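Local coordinates for sialidase B (Streptococcus pneumoniae serotype 4, PDB 4XJW), which cleaves alpha-(2->3)-, alpha-(2->6)- and alpha-(2->8)-linked terminal sialic acids from oligosaccharides and glycoconjugates and acts as an intramolecular trans-sialidase, at residues Ala203-Ile208 and Gly228-Ser233; Met36-Asp41 and Ala93-Lys98; Ile467-Thr472 and Ala504-Leu509. The protein carries 1 engineered substitution. All coordinates share one frame; numbering follows the deposited sequence.

Interaction 1: Ala203-Ile208 and Gly228-Ser233; sequences ANYFRI and GGTHDS
Asp-232 OD1 is held by Arg-226 NH1 in a salt bridge, and across the contact Arg-207 NH1 stands 4.0 Å from the same oxygen, near enough for charge attraction only: OD1 lies well out of the guanidinium plane and no N-H points at it. The chain of Arg-207 bends at chi2 (-141°), which puts CD 3.9 Å from Thr-230 O, and again at chi3, which turns NE to its salt bridge with Glu-631. Thr-230 O is in turn hydrogen-bonded by Arg-226 NH1. At the other end of the contact Gly-229 CA sits over one face of the Tyr-205 ring, offset toward its rim, a CH-pi contact 3.9 Å from the centroid. Thr-230 CG2 adds a methyl 3.9 Å from Tyr-205 CB, and Tyr-205 OH is anchored by Trp-270 N. By similarity, Arg-207 binds substrate and Asp-232 is the proton acceptor, so the contact forms part of the sialidase catalytic pocket, where Tyr-615, the probable nucleophile, adjoins Arg-207. Strand 205-213 is an outer strand of its antiparallel sheet and pairs with strand 219-226; the loop after 219-226 folds back against the start of 205-213, and Asp-232 rests on Ile-288 of strand 286-294.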
ATOM      1  N   ALA A 203       4.840  -4.935  10.504  1.00  9.82           N
ATOM      2  CA  ALA A 203       4.076  -3.733  10.202  1.00  9.82           C
ATOM      3  C   ALA A 203       2.627  -4.116  10.019  1.00  8.42           C
ATOM      4  O   ALA A 203       2.309  -5.133   9.401  1.00 13.36           O
ATOM      5  CB  ALA A 203       4.598  -3.057   8.948  1.00 10.43           C
ATOM      6  N   ASN A 204       1.734  -3.292  10.544  1.00 10.69           N
ATOM      7  CA  ASN A 204       0.318  -3.551  10.384  1.00  9.25           C
ATOM      8  C   ASN A 204      -0.230  -2.969   9.086  1.00  9.51           C
ATOM      9  O   ASN A 204      -1.366  -3.260   8.716  1.00 10.57           O
ATOM     10  CB  ASN A 204      -0.459  -3.005  11.591  1.00  9.92           C
ATOM     11  CG  ASN A 204      -1.826  -3.665  11.772  1.00 13.21           C
ATOM     12  OD1 ASN A 204      -2.040  -4.827  11.404  1.00 12.37           O
ATOM     13  ND2 ASN A 204      -2.762  -2.918  12.355  1.00 12.11           N
ATOM     14  N   TYR A 205       0.581  -2.168   8.385  1.00  9.55           N
ATOM     15  CA  TYR A 205       0.115  -1.463   7.178  1.00  8.42           C
ATOM     16  C   TYR A 205       1.134  -1.565   6.057  1.00  9.24           C
ATOM     17  O   TYR A 205       2.332  -1.679   6.315  1.00  8.75           O
ATOM     18  CB  TYR A 205      -0.203   0.007   7.493  1.00  8.87           C
ATOM     19  CG  TYR A 205      -1.115   0.119   8.692  1.00  9.47           C
ATOM     20  CD1 TYR A 205      -2.498  -0.044   8.557  1.00  8.26           C
ATOM     21  CD2 TYR A 205      -0.584   0.284   9.962  1.00 10.80           C
ATOM     22  CE1 TYR A 205      -3.338   0.006   9.665  1.00 10.38           C
ATOM     23  CE2 TYR A 205      -1.407   0.333  11.073  1.00 11.01           C
ATOM     24  CZ  TYR A 205      -2.766   0.186  10.920  1.00  8.46           C
ATOM     25  OH  TYR A 205      -3.556   0.213  12.036  1.00 11.70           O
ATOM     26  N   PHE A 206       0.650  -1.534   4.817  1.00  8.87           N
ATOM     27  CA  PHE A 206       1.524  -1.610   3.646  1.00  7.03           C
ATOM     28  C   PHE A 206       1.031  -0.649   2.598  1.00  9.20           C
ATOM     29  O   PHE A 206      -0.177  -0.430   2.468  1.00  9.53           O
ATOM     30  CB  PHE A 206       1.558  -3.030   3.070  1.00  9.51           C
ATOM     31  CG  PHE A 206       2.078  -4.035   4.033  1.00  9.02           C
ATOM     32  CD1 PHE A 206       3.442  -4.221   4.186  1.00  8.24           C
ATOM     33  CD2 PHE A 206       1.205  -4.744   4.839  1.00  9.41           C
ATOM     34  CE1 PHE A 206       3.928  -5.112   5.110  1.00 10.57           C
ATOM     35  CE2 PHE A 206       1.682  -5.663   5.756  1.00 10.05           C
ATOM     36  CZ  PHE A 206       3.047  -5.837   5.902  1.00  9.92           C
ATOM     37  N   ARG A 207       1.970  -0.065   1.855  1.00  9.45           N
ATOM     38  CA  ARG A 207       1.637   0.852   0.767  1.00  8.19           C
ATOM     39  C   ARG A 207       2.746   0.772  -0.264  1.00 10.50           C
ATOM     40  O   ARG A 207       3.852   0.291   0.019  1.00 10.61           O
ATOM     41  CB  ARG A 207       1.499   2.319   1.233  1.00  8.59           C
ATOM     42  CG  ARG A 207       0.119   2.714   1.839  1.00 10.75           C
ATOM     43  CD  ARG A 207      -0.306   4.137   1.409  1.00 17.29           C
ATOM     44  NE  ARG A 207      -0.563   4.291  -0.018  1.00 17.16           N
ATOM     45  CZ  ARG A 207      -0.713   5.467  -0.638  1.00 16.75           C
ATOM     46  NH1 ARG A 207      -0.627   6.595   0.060  1.00 19.34           N
ATOM     47  NH2 ARG A 207      -0.949   5.517  -1.966  1.00 15.72           N
ATOM     48  N   ILE A 208       2.445   1.259  -1.462  1.00  7.84           N
ATOM     49  CA  ILE A 208       3.436   1.464  -2.519  1.00  8.86           C
ATOM     50  C   ILE A 208       4.058   0.150  -3.035  1.00  6.61           C
ATOM     51  O   ILE A 208       5.262  -0.062  -2.919  1.00  8.57           O
ATOM     52  CB  ILE A 208       4.582   2.431  -2.093  1.00  8.89           C
ATOM     53  CG1 ILE A 208       4.094   3.561  -1.178  1.00  9.58           C
ATOM     54  CG2 ILE A 208       5.219   3.049  -3.319  1.00  7.28           C
ATOM     55  CD1 ILE A 208       3.007   4.446  -1.785  1.00 12.44           C
ATOM     56  N   GLY A 228       3.375   3.238  11.454  1.00 10.41           N
ATOM     57  CA  GLY A 228       2.572   4.268  12.104  1.00 10.91           C
ATOM     58  C   GLY A 228       1.326   4.600  11.306  1.00 12.15           C
ATOM     59  O   GLY A 228       1.131   5.740  10.849  1.00 11.57           O
ATOM     60  N   GLY A 229       0.459   3.607  11.137  1.00 11.67           N
ATOM     61  CA  GLY A 229      -0.672   3.760  10.241  1.00  7.96           C
ATOM     62  C   GLY A 229      -0.178   3.826   8.803  1.00  9.31           C
ATOM     63  O   GLY A 229       0.965   3.466   8.517  1.00  9.81           O
ATOM     64  N   THR A 230      -1.021   4.313   7.899  1.00  8.38           N
ATOM     65  CA  THR A 230      -0.677   4.376   6.475  1.00 10.06           C
ATOM     66  C   THR A 230       0.023   5.667   6.049  1.00 11.32           C
ATOM     67  O   THR A 230       0.361   5.819   4.876  1.00 12.60           O
ATOM     68  CB  THR A 230      -1.903   4.132   5.592  1.00 10.50           C
ATOM     69  OG1 THR A 230      -2.971   4.996   6.010  1.00 10.23           O
ATOM     70  CG2 THR A 230      -2.354   2.682   5.679  1.00 11.34           C
ATOM     71  N   HIS A 231       0.249   6.586   6.998  1.00  9.08           N
ATOM     72  CA  HIS A 231       0.836   7.894   6.684  1.00 10.81           C
ATOM     73  C   HIS A 231       2.176   7.818   5.941  1.00 11.93           C
ATOM     74  O   HIS A 231       3.024   6.963   6.241  1.00 10.84           O
ATOM     75  CB  HIS A 231       1.087   8.706   7.956  1.00 12.06           C
ATOM     76  CG  HIS A 231      -0.140   9.031   8.741  1.00 11.36           C
ATOM     77  ND1 HIS A 231      -1.276   9.575   8.179  1.00 10.13           N
ATOM     78  CD2 HIS A 231      -0.396   8.919  10.070  1.00 11.76           C
ATOM     79  CE1 HIS A 231      -2.182   9.773   9.120  1.00 11.20           C
ATOM     80  NE2 HIS A 231      -1.668   9.386  10.277  1.00  9.11           N
ATOM     81  N   ASP A 232       2.378   8.731   4.993  1.00 10.63           N
ATOM     82  CA  ASP A 232       3.702   8.927   4.419  1.00  9.77           C
ATOM     83  C   ASP A 232       4.647   9.428   5.516  1.00 11.37           C
ATOM     84  O   ASP A 232       4.196   9.880   6.576  1.00 13.09           O
ATOM     85  CB  ASP A 232       3.706  10.003   3.324  1.00 12.20           C
ATOM     86  CG  ASP A 232       2.862   9.654   2.110  1.00 16.77           C
ATOM     87  OD1 ASP A 232       2.335   8.536   2.013  1.00 15.14           O
ATOM     88  OD2 ASP A 232       2.716  10.553   1.244  1.00 23.45           O
ATOM     89  N   SER A 233       5.945   9.400   5.244  1.00 11.00           N
ATOM     90  CA  SER A 233       6.939  10.036   6.111  1.00 10.09           C
ATOM     91  C   SER A 233       6.538  11.492   6.405  1.00 12.12           C
ATOM     92  O   SER A 233       5.958  12.132   5.530  1.00 13.36           O
ATOM     93  CB  SER A 233       8.306  10.006   5.435  1.00  9.80           C
ATOM     94  OG  SER A 233       8.701   8.672   5.163  1.00 12.33           O
TER

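Interaction 2: Met36-Asp41 and Ala93-Lys98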
ATOM      1  N   MET A  36     -21.598 -15.895   5.960  1.00 15.15           N
ATOM      2  CA  MET A  36     -22.382 -15.501   4.796  1.00 18.32           C
ATOM      3  C   MET A  36     -21.508 -15.475   3.555  1.00 19.04           C
ATOM      4  O   MET A  36     -20.516 -14.751   3.508  1.00 20.76           O
ATOM      5  CB  MET A  36     -22.972 -14.108   4.996  1.00 20.67           C
ATOM      6  CG  MET A  36     -24.444 -14.083   5.310  1.00 30.01           C
ATOM      7  SD  MET A  36     -25.109 -12.417   5.142  1.00 31.38           S
ATOM      8  CE  MET A  36     -24.531 -12.029   3.501  1.00 24.11           C
ATOM      9  N   LYS A  37     -21.865 -16.273   2.556  1.00 15.73           N
ATOM     10  CA  LYS A  37     -21.242 -16.170   1.243  1.00 14.15           C
ATOM     11  C   LYS A  37     -22.192 -15.412   0.332  1.00 17.59           C
ATOM     12  O   LYS A  37     -23.333 -15.842   0.116  1.00 19.09           O
ATOM     13  CB  LYS A  37     -20.902 -17.554   0.691  1.00 17.70           C
ATOM     14  CG  LYS A  37     -19.646 -18.131   1.334  1.00 22.86           C
ATOM     15  CD  LYS A  37     -19.452 -19.603   1.029  1.00 29.95           C
ATOM     16  CE  LYS A  37     -18.094 -20.075   1.543  1.00 27.55           C
ATOM     17  NZ  LYS A  37     -16.957 -19.347   0.878  1.00 23.09           N
ATOM     18  N   PHE A  38     -21.749 -14.265  -0.178  1.00 13.41           N
ATOM     19  CA  PHE A  38     -22.657 -13.398  -0.923  1.00 14.76           C
ATOM     20  C   PHE A  38     -21.984 -12.661  -2.072  1.00 14.95           C
ATOM     21  O   PHE A  38     -20.764 -12.436  -2.075  1.00 15.40           O
ATOM     22  CB  PHE A  38     -23.328 -12.387   0.018  1.00 14.05           C
ATOM     23  CG  PHE A  38     -22.423 -11.260   0.453  1.00 13.38           C
ATOM     24  CD1 PHE A  38     -21.584 -11.413   1.548  1.00 16.33           C
ATOM     25  CD2 PHE A  38     -22.417 -10.051  -0.233  1.00 12.99           C
ATOM     26  CE1 PHE A  38     -20.757 -10.377   1.950  1.00 18.12           C
ATOM     27  CE2 PHE A  38     -21.586  -9.021   0.162  1.00 16.79           C
ATOM     28  CZ  PHE A  38     -20.754  -9.190   1.257  1.00 15.64           C
ATOM     29  N   LYS A  39     -22.800 -12.277  -3.046  1.00 14.15           N
ATOM     30  CA  LYS A  39     -22.342 -11.521  -4.192  1.00 13.92           C
ATOM     31  C   LYS A  39     -23.115 -10.226  -4.247  1.00 15.42           C
ATOM     32  O   LYS A  39     -24.309 -10.190  -3.926  1.00 16.78           O
ATOM     33  CB  LYS A  39     -22.580 -12.289  -5.489  1.00 15.88           C
ATOM     34  CG  LYS A  39     -21.936 -13.662  -5.533  1.00 18.38           C
ATOM     35  CD  LYS A  39     -22.341 -14.407  -6.787  1.00 21.98           C
ATOM     36  CE  LYS A  39     -21.577 -15.711  -6.902  1.00 28.84           C
ATOM     37  NZ  LYS A  39     -22.040 -16.516  -8.061  1.00 33.04           N
ATOM     38  N   ALA A  40     -22.436  -9.156  -4.648  1.00 15.35           N
ATOM     39  CA  ALA A  40     -23.085  -7.870  -4.853  1.00 13.83           C
ATOM     40  C   ALA A  40     -22.268  -7.071  -5.848  1.00 16.85           C
ATOM     41  O   ALA A  40     -21.349  -6.344  -5.467  1.00 17.08           O
ATOM     42  CB  ALA A  40     -23.209  -7.103  -3.532  1.00 16.00           C
ATOM     43  N   ASP A  41     -22.603  -7.207  -7.124  1.00 18.07           N
ATOM     44  CA  ASP A  41     -21.860  -6.515  -8.165  1.00 18.10           C
ATOM     45  C   ASP A  41     -22.578  -5.259  -8.646  1.00 19.35           C
ATOM     46  O   ASP A  41     -22.022  -4.476  -9.419  1.00 26.26           O
ATOM     47  CB  ASP A  41     -21.532  -7.452  -9.330  1.00 23.12           C
ATOM     48  CG  ASP A  41     -22.768  -8.034  -9.990  1.00 29.95           C
ATOM     49  OD1 ASP A  41     -23.839  -8.049  -9.351  1.00 30.34           O
ATOM     50  OD2 ASP A  41     -22.654  -8.492 -11.147  1.00 32.50           O
ATOM     51  N   ALA A  93     -13.599  -0.253   2.350  1.00  9.24           N
ATOM     52  CA  ALA A  93     -12.794  -1.071   1.434  1.00  8.19           C
ATOM     53  C   ALA A  93     -12.606  -2.493   1.935  1.00 10.45           C
ATOM     54  O   ALA A  93     -11.480  -2.970   2.039  1.00 10.32           O
ATOM     55  CB  ALA A  93     -11.433  -0.407   1.179  1.00 10.92           C
ATOM     56  N   SER A  94     -13.706  -3.166   2.247  1.00  9.14           N
ATOM     57  CA  SER A  94     -13.638  -4.536   2.767  1.00  9.29           C
ATOM     58  C   SER A  94     -14.075  -5.628   1.781  1.00 11.28           C
ATOM     59  O   SER A  94     -13.902  -6.814   2.072  1.00 12.23           O
ATOM     60  CB  SER A  94     -14.446  -4.637   4.064  1.00  9.55           C
ATOM     61  OG  SER A  94     -13.866  -3.844   5.080  1.00  9.98           O
ATOM     62  N   LEU A  95     -14.639  -5.240   0.635  1.00 11.08           N
ATOM     63  CA  LEU A  95     -15.331  -6.190  -0.248  1.00 10.81           C
ATOM     64  C   LEU A  95     -14.772  -6.233  -1.662  1.00 10.26           C
ATOM     65  O   LEU A  95     -14.138  -5.290  -2.126  1.00 11.29           O
ATOM     66  CB  LEU A  95     -16.814  -5.800  -0.373  1.00 10.86           C
ATOM     67  CG  LEU A  95     -17.653  -5.848   0.895  1.00 12.59           C
ATOM     68  CD1 LEU A  95     -19.056  -5.310   0.626  1.00 13.28           C
ATOM     69  CD2 LEU A  95     -17.742  -7.255   1.420  1.00 16.69           C
ATOM     70  N   TRP A  96     -15.030  -7.342  -2.348  1.00 11.83           N
ATOM     71  CA  TRP A  96     -14.851  -7.422  -3.791  1.00 10.12           C
ATOM     72  C   TRP A  96     -16.206  -7.409  -4.479  1.00  9.93           C
ATOM     73  O   TRP A  96     -17.217  -7.821  -3.891  1.00 13.22           O
ATOM     74  CB  TRP A  96     -14.110  -8.709  -4.147  1.00  8.66           C
ATOM     75  CG  TRP A  96     -12.618  -8.526  -4.178  1.00 11.68           C
ATOM     76  CD1 TRP A  96     -11.766  -8.522  -3.103  1.00  9.37           C
ATOM     77  CD2 TRP A  96     -11.802  -8.301  -5.340  1.00 11.74           C
ATOM     78  NE1 TRP A  96     -10.466  -8.317  -3.535  1.00 10.16           N
ATOM     79  CE2 TRP A  96     -10.466  -8.175  -4.901  1.00 10.27           C
ATOM     80  CE3 TRP A  96     -12.075  -8.177  -6.708  1.00 12.13           C
ATOM     81  CZ2 TRP A  96      -9.405  -7.936  -5.785  1.00 12.05           C
ATOM     82  CZ3 TRP A  96     -11.022  -7.954  -7.582  1.00 10.39           C
ATOM     83  CH2 TRP A  96      -9.703  -7.833  -7.116  1.00  9.85           C
ATOM     84  N   GLY A  97     -16.235  -6.940  -5.721  1.00 11.93           N
ATOM     85  CA  GLY A  97     -17.473  -6.874  -6.485  1.00 14.98           C
ATOM     86  C   GLY A  97     -17.481  -7.854  -7.645  1.00 12.79           C
ATOM     87  O   GLY A  97     -18.303  -8.786  -7.688  1.00 12.75           O
ATOM     88  N   LYS A  98     -16.543  -7.654  -8.575  1.00 11.58           N
ATOM     89  CA  LYS A  98     -16.414  -8.489  -9.771  1.00 13.54           C
ATOM     90  C   LYS A  98     -14.952  -8.804 -10.058  1.00 12.95           C
ATOM     91  O   LYS A  98     -14.057  -8.053  -9.673  1.00 13.52           O
ATOM     92  CB  LYS A  98     -16.993  -7.780 -11.003  1.00 14.65           C
ATOM     93  CG  LYS A  98     -18.507  -7.642 -11.021  1.00 22.39           C
ATOM     94  CD  LYS A  98     -19.012  -7.029 -12.332  1.00 29.86           C
ATOM     95  CE  LYS A  98     -19.111  -8.073 -13.446  1.00 35.71           C
ATOM     96  NZ  LYS A  98     -19.198  -7.445 -14.796  1.00 39.41           N
TER
HETATM   97  O   HOH W   1     -19.526  -6.286  -3.347  1.00 14.02           O
HETATM   98  O   HOH W   2     -19.710  -9.634  -5.392  1.00 14.55           O
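The end of strand 32-39 and the loop before strand 98-99 run at 58° to each other, coming nearest where Asp-41 CA lies 4.7 Å from Gly-97 CA. Water joins the backbones, a single molecule donating to both Ala-40 O and Trp-96 O at 2.8 Å each. A second water accepts from Ala-40 N at 2.9 Å and donates to Gly-97 O at 2.8 Å, with more acceptors around it than it has protons. Deeper in, Leu-95 reaches across with one branch, CD2, to the tip of the Phe-38 ring, 3.6 Å from CZ, the two side chains crossing at about a right angle. Phe-38 CG stands between the backbone N and the carbonyl carbon (chi1 75°), which swings the ring toward Leu-95. Phe-38 also touches Leu-49 of strand 46-53, which belongs to the other sheet, so this apolar pair lies inside the sandwich of the concanavalin-like N-terminal domain; segment 93-98 itself passes from one sheet to the other. Asp-41 CB packs 3.5 Å from Lys-98 CG, but Asp-41 OD2 stays 5.1 Å from Lys-98 NZ. Asp-607 accepts bonds from Gly-97 N and Lys-98 N, and Trp-96 makes a cation-pi contact with Lys-632.

Interaction 3: Ile467-Thr472 and Ala504-Leu509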
ATOM      1  N   ILE A 467      18.049   2.632 -15.901  1.00 10.29           N
ATOM      2  CA  ILE A 467      17.448   3.946 -15.676  1.00 10.62           C
ATOM      3  C   ILE A 467      16.402   3.888 -14.574  1.00 11.66           C
ATOM      4  O   ILE A 467      15.503   3.036 -14.599  1.00 10.47           O
ATOM      5  CB  ILE A 467      16.780   4.514 -16.938  1.00  9.58           C
ATOM      6  CG1 ILE A 467      17.757   4.539 -18.114  1.00 12.84           C
ATOM      7  CG2 ILE A 467      16.228   5.941 -16.660  1.00 12.68           C
ATOM      8  CD1 ILE A 467      17.183   5.216 -19.354  1.00 13.45           C
ATOM      9  N   PHE A 468      16.495   4.822 -13.632  1.00 11.77           N
ATOM     10  CA  PHE A 468      15.449   5.006 -12.627  1.00 11.03           C
ATOM     11  C   PHE A 468      14.864   6.394 -12.767  1.00 11.74           C
ATOM     12  O   PHE A 468      15.597   7.381 -12.719  1.00 12.79           O
ATOM     13  CB  PHE A 468      16.014   4.849 -11.219  1.00 12.94           C
ATOM     14  CG  PHE A 468      16.210   3.418 -10.794  1.00 12.99           C
ATOM     15  CD1 PHE A 468      15.150   2.691 -10.261  1.00 12.31           C
ATOM     16  CD2 PHE A 468      17.450   2.815 -10.915  1.00 14.94           C
ATOM     17  CE1 PHE A 468      15.318   1.383  -9.865  1.00 11.57           C
ATOM     18  CE2 PHE A 468      17.641   1.498 -10.509  1.00 13.60           C
ATOM     19  CZ  PHE A 468      16.567   0.786  -9.980  1.00 12.46           C
ATOM     20  N   ALA A 469      13.543   6.466 -12.927  1.00 10.29           N
ATOM     21  CA  ALA A 469      12.844   7.747 -12.964  1.00 10.90           C
ATOM     22  C   ALA A 469      12.708   8.340 -11.568  1.00 12.29           C
ATOM     23  O   ALA A 469      12.407   7.627 -10.593  1.00 11.89           O
ATOM     24  CB  ALA A 469      11.482   7.598 -13.607  1.00 11.53           C
ATOM     25  N   THR A 470      12.924   9.653 -11.477  1.00 11.23           N
ATOM     26  CA  THR A 470      12.631  10.408 -10.261  1.00 12.03           C
ATOM     27  C   THR A 470      11.969  11.706 -10.705  1.00 10.81           C
ATOM     28  O   THR A 470      11.998  12.038 -11.893  1.00 14.08           O
ATOM     29  CB  THR A 470      13.898  10.738  -9.449  1.00 11.90           C
ATOM     30  OG1 THR A 470      14.615  11.808 -10.093  1.00 13.96           O
ATOM     31  CG2 THR A 470      14.819   9.515  -9.318  1.00 11.36           C
ATOM     32  N   TYR A 471      11.360  12.427  -9.771  1.00  9.95           N
ATOM     33  CA  TYR A 471      10.774  13.724 -10.097  1.00 13.42           C
ATOM     34  C   TYR A 471      11.171  14.764  -9.071  1.00 14.12           C
ATOM     35  O   TYR A 471      11.584  14.443  -7.952  1.00 13.54           O
ATOM     36  CB  TYR A 471       9.252  13.633 -10.197  1.00 11.62           C
ATOM     37  CG  TYR A 471       8.579  13.222  -8.912  1.00 10.90           C
ATOM     38  CD1 TYR A 471       8.149  14.178  -7.991  1.00 16.86           C
ATOM     39  CD2 TYR A 471       8.343  11.887  -8.624  1.00 14.82           C
ATOM     40  CE1 TYR A 471       7.527  13.804  -6.812  1.00 16.37           C
ATOM     41  CE2 TYR A 471       7.728  11.507  -7.455  1.00 16.75           C
ATOM     42  CZ  TYR A 471       7.322  12.462  -6.550  1.00 16.95           C
ATOM     43  OH  TYR A 471       6.708  12.054  -5.382  1.00 18.64           O
ATOM     44  N   THR A 472      11.077  16.024  -9.477  1.00 13.90           N
ATOM     45  CA  THR A 472      11.256  17.135  -8.558  1.00 13.98           C
ATOM     46  C   THR A 472      10.459  18.291  -9.118  1.00 16.45           C
ATOM     47  O   THR A 472       9.771  18.140 -10.122  1.00 17.86           O
ATOM     48  CB  THR A 472      12.744  17.512  -8.378  1.00 18.18           C
ATOM     49  OG1 THR A 472      12.866  18.491  -7.336  1.00 21.77           O
ATOM     50  CG2 THR A 472      13.308  18.073  -9.651  1.00 16.77           C
ATOM     51  N   ALA A 504       6.454   8.556 -12.416  1.00  9.40           N
ATOM     52  CA  ALA A 504       6.643   8.185 -13.816  1.00 10.17           C
ATOM     53  C   ALA A 504       7.099   6.742 -13.909  1.00  9.28           C
ATOM     54  O   ALA A 504       7.891   6.295 -13.084  1.00 11.54           O
ATOM     55  CB  ALA A 504       7.679   9.079 -14.446  1.00 10.53           C
ATOM     56  N   GLN A 505       6.634   6.039 -14.940  1.00  9.62           N
ATOM     57  CA  GLN A 505       7.080   4.679 -15.202  1.00  7.89           C
ATOM     58  C   GLN A 505       7.344   4.544 -16.690  1.00 11.18           C
ATOM     59  O   GLN A 505       6.684   5.184 -17.511  1.00 11.07           O
ATOM     60  CB  GLN A 505       6.028   3.683 -14.719  1.00  8.14           C
ATOM     61  CG  GLN A 505       5.981   3.506 -13.189  1.00  9.53           C
ATOM     62  CD  GLN A 505       7.199   2.751 -12.632  1.00 10.50           C
ATOM     63  OE1 GLN A 505       7.174   1.522 -12.494  1.00  9.86           O
ATOM     64  NE2 GLN A 505       8.250   3.489 -12.290  1.00  9.08           N
ATOM     65  N   MET A 506       8.311   3.702 -17.039  1.00  8.36           N
ATOM     66  CA  MET A 506       8.857   3.646 -18.394  1.00 10.42           C
ATOM     67  C   MET A 506       8.613   2.285 -19.048  1.00 10.07           C
ATOM     68  O   MET A 506       8.529   1.268 -18.372  1.00 11.59           O
ATOM     69  CB  MET A 506      10.367   3.896 -18.357  1.00  8.69           C
ATOM     70  CG  MET A 506      10.799   5.266 -17.807  1.00  9.98           C
ATOM     71  SD  MET A 506      12.547   5.315 -17.387  1.00 13.35           S
ATOM     72  CE  MET A 506      12.557   4.443 -15.814  1.00 14.49           C
ATOM     73  N   VAL A 507       8.517   2.293 -20.375  1.00 10.52           N
ATOM     74  CA  VAL A 507       8.507   1.075 -21.172  1.00 10.25           C
ATOM     75  C   VAL A 507       9.423   1.300 -22.364  1.00 11.05           C
ATOM     76  O   VAL A 507       9.534   2.425 -22.861  1.00 11.49           O
ATOM     77  CB  VAL A 507       7.088   0.699 -21.672  1.00 13.04           C
ATOM     78  CG1 VAL A 507       6.141   0.519 -20.506  1.00 15.41           C
ATOM     79  CG2 VAL A 507       6.547   1.751 -22.635  1.00 13.44           C
ATOM     80  N   GLU A 508      10.106   0.247 -22.802  1.00  9.93           N
ATOM     81  CA  GLU A 508      10.913   0.321 -24.022  1.00 11.47           C
ATOM     82  C   GLU A 508      10.040  -0.139 -25.192  1.00 14.39           C
ATOM     83  O   GLU A 508       9.741  -1.327 -25.324  1.00 14.23           O
ATOM     84  CB  GLU A 508      12.205  -0.521 -23.918  1.00 12.37           C
ATOM     85  CG  GLU A 508      13.215  -0.158 -25.017  1.00 16.08           C
ATOM     86  CD  GLU A 508      14.553  -0.852 -24.883  1.00 17.34           C
ATOM     87  OE1 GLU A 508      14.672  -1.764 -24.038  1.00 18.11           O
ATOM     88  OE2 GLU A 508      15.487  -0.477 -25.629  1.00 18.18           O
ATOM     89  N   LEU A 509       9.596   0.803 -26.022  1.00 13.55           N
ATOM     90  CA  LEU A 509       8.715   0.472 -27.149  1.00 16.13           C
ATOM     91  C   LEU A 509       9.414  -0.382 -28.193  1.00 19.28           C
ATOM     92  O   LEU A 509       8.824  -1.305 -28.753  1.00 24.01           O
ATOM     93  CB  LEU A 509       8.186   1.739 -27.826  1.00 17.88           C
ATOM     94  CG  LEU A 509       7.195   2.589 -27.034  1.00 18.67           C
ATOM     95  CD1 LEU A 509       6.722   3.753 -27.873  1.00 20.02           C
ATOM     96  CD2 LEU A 509       6.023   1.740 -26.566  1.00 18.36           C
TER
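Met-506 carries this contact with the end of its thioether. Its CE methyl comes up against the backbone of the opposing strand, 3.5 Å from Ile-467 O and 3.7 Å from Ala-469 N, and also 4.0 Å from Ala-469 CB. The bend at chi3 (-78°) turns CE this way after an otherwise extended reach from CB, while SD lies 3.8 Å from Ile-467 CG2, the two side chains crossing at about a right angle. One step along, small side chains meet tip to tip: Ala-469 CB is 4.2 Å from Ala-504 CB. The strand axes approach to 7.0 Å here, at 152° between their directions. The side chains that meet are all apolar, though Met-506 CE also lies on backbone polar atoms.

Next comes the shell that sets these groups. Gln-505 points its backbone-to-CB bond away from the contact, yet its NE2 donates to Ala-504 O at 2.9 Å, nearly straight at 165°, and its OE1 accepts from Gln-456 N, tying strand 504-510 to strand 451-459. Met-506 also touches Leu-458 and Tyr-478 of the first sheet and Thr-516 of its own. Tyr-471 touches Glu-503, predicted to be an active-site residue, just ahead of Ala-504. Strand 466-472 lies inside the sheet that ends at 489-494, and 504-510 is the first strand of the next; such face-to-face packing of successive blades is how the sialidase beta-propeller is built.

Overall arrangement
Along the chain the three contacts come in series: interaction 2, then interaction 1, then interaction 3, none nested in another. Interaction 2 belongs to the N-terminal lectin-like sandwich; the other two lie in the catalytic beta-propeller. Centre to centre, interactions 1 and 2 are about 25 Å apart, 1 and 3 about 24 Å, and 2 and 3 about 36 Å, and nowhere do they touch. Interaction 1 is nearest the centre of the chain's fold, about 7 Å away, where it holds a probable substrate-binding arginine and a probable proton acceptor; strands 205-213 and 466-472 belong to different sheets. The sandwich contact thus stands apart from the annotated sites, whereas the two propeller contacts lie at or beside them.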